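Local structure of mRNA export factor (Human herpesvirus 1, 4YXP) at residues L239-R243 with A255-V259. The protein regulates viral gene expression and exports intronless viral mRNAs from the nucleus, acting as a homodimer whose folded C-terminal domain, which forms this chain, binds zinc. Residues are numbered along the deposited sequence; the frame is centred on the assembly and turned at random.
Sequences LDTHR and ASHIV. With ZN (zinc ion), chain D.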
loop_
_atom_site.group_PDB
_atom_site.type_symbol
_atom_site.label_atom_id
_atom_site.label_comp_id
_atom_site.label_asym_id
_atom_site.label_seq_id
_atom_site.Cartn_x
_atom_site.Cartn_y
_atom_site.Cartn_z
ATOM N N LEU B 239 7.192 -17.056 -2.238
ATOM C CA LEU B 239 6.226 -16.781 -3.297
ATOM C C LEU B 239 6.376 -17.816 -4.410
ATOM O O LEU B 239 5.416 -18.129 -5.119
ATOM C CB LEU B 239 6.407 -15.361 -3.844
ATOM C CG LEU B 239 5.815 -14.241 -2.978
ATOM C CD1 LEU B 239 6.344 -12.873 -3.383
ATOM C CD2 LEU B 239 4.292 -14.255 -3.060
ATOM N N ASP B 240 7.580 -18.365 -4.545
ATOM C CA ASP B 240 7.843 -19.397 -5.544
ATOM C C ASP B 240 7.439 -20.790 -5.061
ATOM O O ASP B 240 6.783 -21.539 -5.790
ATOM C CB ASP B 240 9.327 -19.401 -5.924
ATOM C CG ASP B 240 9.650 -20.418 -7.012
ATOM O OD1 ASP B 240 8.907 -20.475 -8.015
ATOM O OD2 ASP B 240 10.644 -21.161 -6.860
ATOM N N THR B 241 7.824 -21.128 -3.833
ATOM C CA THR B 241 7.761 -22.512 -3.356
ATOM C C THR B 241 6.435 -22.924 -2.705
ATOM O O THR B 241 6.143 -24.116 -2.599
ATOM C CB THR B 241 8.874 -22.782 -2.329
ATOM O OG1 THR B 241 8.695 -21.926 -1.196
ATOM C CG2 THR B 241 10.246 -22.534 -2.946
ATOM N N HIS B 242 5.646 -21.953 -2.255
ATOM C CA HIS B 242 4.400 -22.254 -1.553
ATOM C C HIS B 242 3.446 -23.072 -2.429
ATOM O O HIS B 242 2.716 -23.932 -1.930
ATOM C CB HIS B 242 3.722 -20.960 -1.094
ATOM C CG HIS B 242 2.315 -21.147 -0.612
ATOM N ND1 HIS B 242 2.004 -21.886 0.513
ATOM C CD2 HIS B 242 1.137 -20.690 -1.096
ATOM C CE1 HIS B 242 0.697 -21.878 0.693
ATOM N NE2 HIS B 242 0.145 -21.161 -0.270
ATOM N N ARG B 243 3.468 -22.815 -3.733
ATOM C CA ARG B 243 2.567 -23.496 -4.663
ATOM C C ARG B 243 2.797 -25.011 -4.692
ATOM O O ARG B 243 1.936 -25.765 -5.161
ATOM C CB ARG B 243 2.724 -22.916 -6.073
ATOM C CG ARG B 243 4.095 -23.140 -6.705
ATOM C CD ARG B 243 4.317 -22.214 -7.895
ATOM N NE ARG B 243 4.425 -20.811 -7.495
ATOM C CZ ARG B 243 4.347 -19.777 -8.330
ATOM N NH1 ARG B 243 4.151 -19.970 -9.628
ATOM N NH2 ARG B 243 4.465 -18.541 -7.866
ATOM N N ALA B 255 0.181 -15.352 -6.158
ATOM C CA ALA B 255 1.622 -15.354 -5.935
ATOM C C ALA B 255 2.368 -14.947 -7.200
ATOM O O ALA B 255 3.337 -14.191 -7.144
ATOM C CB ALA B 255 2.083 -16.724 -5.467
ATOM N N SER B 256 1.907 -15.440 -8.342
ATOM C CA SER B 256 2.593 -15.196 -9.604
ATOM C C SER B 256 2.476 -13.737 -10.034
ATOM O O SER B 256 3.427 -13.166 -10.569
ATOM C CB SER B 256 2.040 -16.108 -10.702
ATOM O OG SER B 256 2.330 -17.468 -10.429
ATOM N N HIS B 257 1.319 -13.129 -9.791
ATOM C CA HIS B 257 1.073 -11.766 -10.252
ATOM C C HIS B 257 1.808 -10.748 -9.380
ATOM O O HIS B 257 2.137 -9.655 -9.837
ATOM C CB HIS B 257 -0.426 -11.464 -10.268
ATOM C CG HIS B 257 -0.818 -10.379 -11.220
ATOM N ND1 HIS B 257 0.084 -9.774 -12.079
ATOM C CD2 HIS B 257 -2.010 -9.791 -11.466
ATOM C CE1 HIS B 257 -0.539 -8.864 -12.797
ATOM N NE2 HIS B 257 -1.816 -8.851 -12.448
ATOM N N ILE B 258 2.058 -11.107 -8.125
ATOM C CA ILE B 258 2.896 -10.289 -7.252
ATOM C C ILE B 258 4.326 -10.290 -7.791
ATOM O O ILE B 258 4.975 -9.247 -7.864
ATOM C CB ILE B 258 2.840 -10.795 -5.794
ATOM C CG1 ILE B 258 1.447 -10.545 -5.205
ATOM C CG2 ILE B 258 3.911 -10.115 -4.930
ATOM C CD1 ILE B 258 1.205 -11.211 -3.867
ATOM N N VAL B 259 4.809 -11.470 -8.170
ATOM C CA VAL B 259 6.147 -11.620 -8.729
ATOM C C VAL B 259 6.230 -11.005 -10.129
ATOM O O VAL B 259 7.252 -10.426 -10.493
ATOM C CB VAL B 259 6.562 -13.114 -8.756
ATOM C CG1 VAL B 259 7.921 -13.300 -9.438
ATOM C CG2 VAL B 259 6.604 -13.677 -7.342
HETATM ZN ZN ZN D . -1.809 -21.173 -0.906
#
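L239 meets three side chains of the helix 249-259, chiefly through CB, CD1 and CD2, and so illustrates how one branched residue can join two helices next to a zinc site. Its CB lies 3.9 Å from V259 CG2, and CD1 sits between V259 and I258, reaching I258 CG2 at 4.0 Å, the side chains of L239 and I258 crossing at roughly a right angle. CD2 turns to A255, whose CB is 4.1 Å away. With CG anti to the carbonyl carbon (chi1 -78°), the isobutyl fork of L239 is carried onto this row, which occupies one side of the facing helical turn. The A255 methyl also sits 3.6 Å from the carbonyl oxygen of L239, where backbone and side chain pack together.

R243 closes the contact at its polar margin. Its chain turns back at chi3 (68°), bringing NH2 to L239 O at 2.9 Å in a fairly straight bond (N-H...O 164°) that lies nearly in the guanidinium plane and helps to fix the rotation of that group. NH2 also lies near the A255 methyl, obliquely to the guanidinium group, while NH1 makes a weak, bent hydrogen bond to S256 OG (3.2 Å). The S256 hydroxyl has a stronger partner in the backbone oxygen of E252, one turn back, and R243 NH2 is also bonded to S35 of the second subunit.

Between L239 and R243, H242 binds zinc through NE2, with C163, C246 and C251 completing the CHC2 site; ND1 is held by E245. The two segments thus flank C246 and C251 in sequence, joining the C-terminal part of helix 230-241 and the residues that follow to helix 249-259. F112 of helix 112-132 and F160 of helix 146-167 both pack on L239, while helix 25-38 of the second subunit adds a D240-R34 salt bridge to the intertwined dimer.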